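PDB 5K21: pyocyanin demethylase from Mycobacterium fortuitum subsp. fortuitum DSM 46621 = ATCC 6841, which removes the N-methyl group of the Pseudomonas aeruginosa toxin pyocyanin by a tautomerizing demethylation, giving phenazin-1-ol. Local coordinates for residues K51-T63 / M71-G83. Numbering follows the deposited sequence.
With 6QF (phenazin-1-ol), chain F.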
loop_
_atom_site.group_PDB
_atom_site.type_symbol
_atom_site.label_atom_id
_atom_site.label_comp_id
_atom_site.label_asym_id
_atom_site.label_seq_id
_atom_site.Cartn_x
_atom_site.Cartn_y
_atom_site.Cartn_z
ATOM N N LYS B 51 -28.590 1.611 -8.339
ATOM C CA LYS B 51 -28.052 2.956 -8.499
ATOM C C LYS B 51 -26.575 2.973 -8.126
ATOM O O LYS B 51 -26.170 2.371 -7.121
ATOM C CB LYS B 51 -28.811 3.973 -7.638
ATOM C CG LYS B 51 -30.331 3.918 -7.781
ATOM C CD LYS B 51 -31.003 4.868 -6.797
ATOM C CE LYS B 51 -32.490 4.575 -6.653
ATOM N NZ LYS B 51 -33.110 5.375 -5.558
ATOM N N GLN B 52 -25.759 3.636 -8.949
ATOM C CA GLN B 52 -24.354 3.780 -8.611
ATOM C C GLN B 52 -24.226 4.589 -7.330
ATOM O O GLN B 52 -24.933 5.587 -7.131
ATOM C CB GLN B 52 -23.566 4.462 -9.724
ATOM C CG GLN B 52 -22.126 4.805 -9.283
ATOM C CD GLN B 52 -21.231 5.036 -10.467
ATOM O OE1 GLN B 52 -21.725 5.193 -11.579
ATOM N NE2 GLN B 52 -19.905 5.033 -10.247
ATOM N N VAL B 53 -23.394 4.098 -6.420
ATOM C CA VAL B 53 -23.106 4.795 -5.172
ATOM C C VAL B 53 -21.646 5.182 -5.037
ATOM O O VAL B 53 -21.304 5.918 -4.103
ATOM C CB VAL B 53 -23.552 3.969 -3.948
ATOM C CG1 VAL B 53 -25.064 3.710 -4.031
ATOM C CG2 VAL B 53 -22.749 2.671 -3.832
ATOM N N GLY B 54 -20.781 4.733 -5.936
ATOM C CA GLY B 54 -19.379 5.090 -5.852
ATOM C C GLY B 54 -18.536 4.191 -6.743
ATOM O O GLY B 54 -19.029 3.587 -7.696
ATOM N N TYR B 55 -17.256 4.149 -6.420
ATOM C CA TYR B 55 -16.295 3.412 -7.228
ATOM C C TYR B 55 -15.132 3.041 -6.330
ATOM O O TYR B 55 -15.034 3.497 -5.186
ATOM C CB TYR B 55 -15.842 4.238 -8.434
ATOM C CG TYR B 55 -15.313 5.598 -8.062
ATOM C CD1 TYR B 55 -13.973 5.781 -7.769
ATOM C CD2 TYR B 55 -16.162 6.700 -8.001
ATOM C CE1 TYR B 55 -13.487 7.015 -7.430
ATOM C CE2 TYR B 55 -15.687 7.942 -7.656
ATOM C CZ TYR B 55 -14.343 8.092 -7.372
ATOM O OH TYR B 55 -13.854 9.325 -7.018
ATOM N N ASP B 56 -14.238 2.203 -6.853
ATOM C CA ASP B 56 -13.075 1.852 -6.069
ATOM C C ASP B 56 -11.885 1.664 -6.996
ATOM O O ASP B 56 -11.995 1.713 -8.232
ATOM C CB ASP B 56 -13.322 0.613 -5.172
ATOM C CG ASP B 56 -13.471 -0.695 -5.952
ATOM O OD1 ASP B 56 -12.833 -0.868 -7.024
ATOM O OD2 ASP B 56 -14.240 -1.563 -5.472
ATOM N N GLY B 57 -10.741 1.550 -6.350
ATOM C CA GLY B 57 -9.486 1.299 -7.026
ATOM C C GLY B 57 -8.577 0.541 -6.094
ATOM O O GLY B 57 -8.608 0.742 -4.879
ATOM N N GLY B 58 -7.771 -0.349 -6.664
ATOM C CA GLY B 58 -6.941 -1.178 -5.822
ATOM C C GLY B 58 -5.865 -1.887 -6.608
ATOM O O GLY B 58 -5.802 -1.815 -7.843
ATOM N N ALA B 59 -5.034 -2.599 -5.850
ATOM C CA ALA B 59 -3.912 -3.338 -6.401
ATOM C C ALA B 59 -3.721 -4.596 -5.575
ATOM O O ALA B 59 -3.869 -4.566 -4.348
ATOM C CB ALA B 59 -2.641 -2.475 -6.393
ATOM N N CYS B 60 -3.446 -5.700 -6.264
ATOM C CA CYS B 60 -3.127 -6.976 -5.637
ATOM C C CYS B 60 -1.763 -7.427 -6.122
ATOM O O CYS B 60 -1.461 -7.323 -7.312
ATOM C CB CYS B 60 -4.168 -8.042 -5.968
ATOM S SG CYS B 60 -5.783 -7.748 -5.184
ATOM N N PHE B 61 -0.945 -7.890 -5.182
ATOM C CA PHE B 61 0.398 -8.399 -5.448
ATOM C C PHE B 61 0.440 -9.870 -5.069
ATOM O O PHE B 61 0.103 -10.220 -3.935
ATOM C CB PHE B 61 1.435 -7.626 -4.635
ATOM C CG PHE B 61 1.304 -6.138 -4.748
ATOM C CD1 PHE B 61 0.469 -5.430 -3.900
ATOM C CD2 PHE B 61 2.005 -5.449 -5.709
ATOM C CE1 PHE B 61 0.328 -4.037 -4.033
ATOM C CE2 PHE B 61 1.881 -4.073 -5.846
ATOM C CZ PHE B 61 1.049 -3.365 -4.995
ATOM N N PHE B 62 0.859 -10.720 -6.008
ATOM C CA PHE B 62 0.978 -12.155 -5.762
ATOM C C PHE B 62 2.272 -12.404 -4.985
ATOM O O PHE B 62 3.374 -12.344 -5.533
ATOM C CB PHE B 62 0.918 -12.904 -7.092
ATOM C CG PHE B 62 -0.447 -12.882 -7.727
ATOM C CD1 PHE B 62 -0.906 -11.747 -8.387
ATOM C CD2 PHE B 62 -1.278 -13.991 -7.660
ATOM C CE1 PHE B 62 -2.163 -11.705 -8.960
ATOM C CE2 PHE B 62 -2.546 -13.962 -8.244
ATOM C CZ PHE B 62 -2.987 -12.807 -8.896
ATOM N N THR B 63 2.142 -12.687 -3.696
ATOM C CA THR B 63 3.297 -12.864 -2.830
ATOM C C THR B 63 3.777 -14.300 -2.800
ATOM O O THR B 63 4.938 -14.551 -2.485
ATOM C CB THR B 63 2.945 -12.409 -1.405
ATOM O OG1 THR B 63 1.790 -13.123 -0.958
ATOM C CG2 THR B 63 2.641 -10.927 -1.385
ATOM N N MET B 71 -1.417 -16.715 -3.087
ATOM C CA MET B 71 -1.650 -15.696 -2.072
ATOM C C MET B 71 -1.433 -14.312 -2.660
ATOM O O MET B 71 -0.453 -14.081 -3.378
ATOM C CB MET B 71 -0.702 -15.881 -0.885
ATOM C CG MET B 71 -0.937 -17.125 -0.040
ATOM S SD MET B 71 -2.388 -17.021 1.021
ATOM C CE MET B 71 -2.018 -15.586 2.026
ATOM N N THR B 72 -2.338 -13.382 -2.341
ATOM C CA THR B 72 -2.186 -11.995 -2.753
ATOM C C THR B 72 -2.257 -11.085 -1.547
ATOM O O THR B 72 -3.069 -11.293 -0.630
ATOM C CB THR B 72 -3.264 -11.474 -3.740
ATOM O OG1 THR B 72 -4.573 -11.707 -3.214
ATOM C CG2 THR B 72 -3.114 -12.083 -5.117
ATOM N N TYR B 73 -1.407 -10.069 -1.586
ATOM C CA TYR B 73 -1.543 -8.883 -0.766
ATOM C C TYR B 73 -2.338 -7.864 -1.574
ATOM O O TYR B 73 -1.914 -7.479 -2.670
ATOM C CB TYR B 73 -0.167 -8.349 -0.379
ATOM C CG TYR B 73 -0.198 -6.938 0.123
ATOM C CD1 TYR B 73 -1.071 -6.568 1.133
ATOM C CD2 TYR B 73 0.648 -5.972 -0.400
ATOM C CE1 TYR B 73 -1.120 -5.271 1.593
ATOM C CE2 TYR B 73 0.610 -4.667 0.063
ATOM C CZ TYR B 73 -0.272 -4.331 1.064
ATOM O OH TYR B 73 -0.325 -3.039 1.541
ATOM N N CYS B 74 -3.510 -7.476 -1.069
ATOM C CA CYS B 74 -4.391 -6.551 -1.774
ATOM C C CYS B 74 -4.644 -5.306 -0.941
ATOM O O CYS B 74 -4.766 -5.371 0.295
ATOM C CB CYS B 74 -5.733 -7.180 -2.108
ATOM S SG CYS B 74 -5.645 -8.536 -3.250
ATOM N N GLU B 75 -4.694 -4.181 -1.639
ATOM C CA GLU B 75 -5.059 -2.885 -1.092
ATOM C C GLU B 75 -6.214 -2.335 -1.913
ATOM O O GLU B 75 -6.184 -2.381 -3.148
ATOM C CB GLU B 75 -3.888 -1.890 -1.144
ATOM C CG GLU B 75 -2.834 -2.032 -0.065
ATOM C CD GLU B 75 -3.237 -1.365 1.255
ATOM O OE1 GLU B 75 -4.384 -0.860 1.368
ATOM O OE2 GLU B 75 -2.388 -1.320 2.170
ATOM N N LEU B 76 -7.211 -1.785 -1.219
ATOM C CA LEU B 76 -8.434 -1.323 -1.846
ATOM C C LEU B 76 -8.836 0.007 -1.237
ATOM O O LEU B 76 -8.763 0.178 -0.019
ATOM C CB LEU B 76 -9.567 -2.349 -1.636
ATOM C CG LEU B 76 -10.945 -2.042 -2.220
ATOM C CD1 LEU B 76 -10.878 -2.107 -3.747
ATOM C CD2 LEU B 76 -11.951 -3.046 -1.680
ATOM N N THR B 77 -9.276 0.929 -2.090
ATOM C CA THR B 77 -9.913 2.164 -1.661
ATOM C C THR B 77 -11.287 2.256 -2.288
ATOM O O THR B 77 -11.425 2.209 -3.515
ATOM C CB THR B 77 -9.110 3.402 -2.037
ATOM O OG1 THR B 77 -7.838 3.348 -1.408
ATOM C CG2 THR B 77 -9.843 4.689 -1.598
ATOM N N ILE B 78 -12.286 2.433 -1.437
ATOM C CA ILE B 78 -13.671 2.637 -1.833
ATOM C C ILE B 78 -13.984 4.110 -1.691
ATOM O O ILE B 78 -13.633 4.723 -0.674
ATOM C CB ILE B 78 -14.600 1.782 -0.956
ATOM C CG1 ILE B 78 -14.480 0.321 -1.376
ATOM C CG2 ILE B 78 -16.052 2.319 -0.994
ATOM C CD1 ILE B 78 -15.073 -0.667 -0.365
ATOM N N HIS B 79 -14.590 4.693 -2.725
ATOM C CA HIS B 79 -15.046 6.075 -2.694
ATOM C C HIS B 79 -16.567 6.100 -2.723
ATOM O O HIS B 79 -17.178 5.672 -3.710
ATOM C CB HIS B 79 -14.469 6.862 -3.876
ATOM C CG HIS B 79 -14.879 8.305 -3.913
ATOM N ND1 HIS B 79 -16.161 8.711 -4.226
ATOM C CD2 HIS B 79 -14.172 9.439 -3.688
ATOM C CE1 HIS B 79 -16.231 10.032 -4.176
ATOM N NE2 HIS B 79 -15.036 10.500 -3.860
ATOM N N LEU B 80 -17.172 6.592 -1.643
ATOM C CA LEU B 80 -18.598 6.872 -1.573
ATOM C C LEU B 80 -18.790 8.372 -1.377
ATOM O O LEU B 80 -17.843 9.103 -1.079
ATOM C CB LEU B 80 -19.253 6.094 -0.424
ATOM C CG LEU B 80 -18.970 4.596 -0.426
ATOM C CD1 LEU B 80 -19.443 3.965 0.857
ATOM C CD2 LEU B 80 -19.614 3.954 -1.648
ATOM N N ASP B 81 -20.023 8.847 -1.570
ATOM C CA ASP B 81 -20.285 10.270 -1.352
ATOM C C ASP B 81 -19.962 10.656 0.082
ATOM O O ASP B 81 -19.412 11.729 0.336
ATOM C CB ASP B 81 -21.741 10.612 -1.680
ATOM C CG ASP B 81 -22.065 10.503 -3.164
ATOM O OD1 ASP B 81 -21.210 10.068 -3.963
ATOM O OD2 ASP B 81 -23.213 10.827 -3.530
ATOM N N ALA B 82 -20.245 9.765 1.028
ATOM C CA ALA B 82 -20.041 10.068 2.437
ATOM C C ALA B 82 -18.567 10.040 2.843
ATOM O O ALA B 82 -18.204 10.625 3.869
ATOM C CB ALA B 82 -20.827 9.059 3.280
ATOM N N GLY B 83 -17.707 9.433 2.053
ATOM C CA GLY B 83 -16.300 9.373 2.387
ATOM C C GLY B 83 -15.669 8.149 1.759
ATOM O O GLY B 83 -16.310 7.405 1.025
HETATM C C4 6QF F . -9.097 -8.091 -7.953
HETATM C C5 6QF F . -8.306 -8.602 -9.092
HETATM C C6 6QF F . -8.693 -8.439 -10.388
HETATM C C10 6QF F . -10.726 -7.047 -5.996
HETATM C C13 6QF F . -11.151 -6.676 -3.607
HETATM C C15 6QF F . -9.189 -7.866 -4.257
HETATM C C1 6QF F . -9.906 -7.737 -10.686
HETATM C C2 6QF F . -10.661 -7.248 -9.689
HETATM C C3 6QF F . -10.318 -7.385 -8.276
HETATM N N7 6QF F . -11.101 -6.886 -7.294
HETATM N N8 6QF F . -8.723 -8.261 -6.656
HETATM C C9 6QF F . -9.516 -7.743 -5.667
HETATM C C11 6QF F . -11.512 -6.529 -4.886
HETATM C C14 6QF F . -9.951 -7.367 -3.279
HETATM O O19 6QF F . -7.171 -9.259 -8.782
HETATM O O HOH W 1 -22.523 7.266 -2.208
HETATM O O HOH W 2 -19.424 8.521 -4.888
#
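Cys-60 and Cys-74 face each other at a non-hydrogen-bonded pair of an antiparallel beta hairpin, two neighbouring strands of the closed barrel of the allene oxide cyclase type, and a disulfide joins them. The hairpin illustrates how one element can line a ligand pocket with one face and meet neighbouring subunits with the other. Both sulfurs turn inward, each anti to its carbonyl carbon (chi1 -70° and -65°), and the S-S bond becomes part of the pocket wall: Cys-60 SG comes 3.3 Å from N8 of the bound phenazin-1-ol, while Cys-74 SG approaches ring atom C15. The same inner face carries Asp-56, whose CG lies 3.7 Å from Leu-76 CD1 and whose OD2 is hydrogen-bonded to Tyr-128 OH, a pocket residue. Next to the disulfide, Thr-72 sets its methyl CG2 squarely over the centre of the Phe-62 ring, 3.6 Å from the centroid, while His-93 meets that ring edge-to-face.

On the opposite face two aromatic pairs form across the strands, one stacked and one hardly overlapping. Phe-61 and Tyr-73 run side by side with rings slid apart, touching through Phe-61 CD1 and Tyr-73 CD2 at 3.5 Å. Glu-75, on this face, accepts a bond from Tyr-73 OH on the anti lone pair of OE2, and its OE1 forms a salt bridge with Arg-88 of the third subunit, placing this face of the hairpin at a contact between subunits of the three-chain assembly. Toward the far end Tyr-55 and His-79 form an offset stack with planes only 9° apart; the phenol oxygen Tyr-55 OH sits over the centre of the imidazole, 3.3 Å from His-79 CD2.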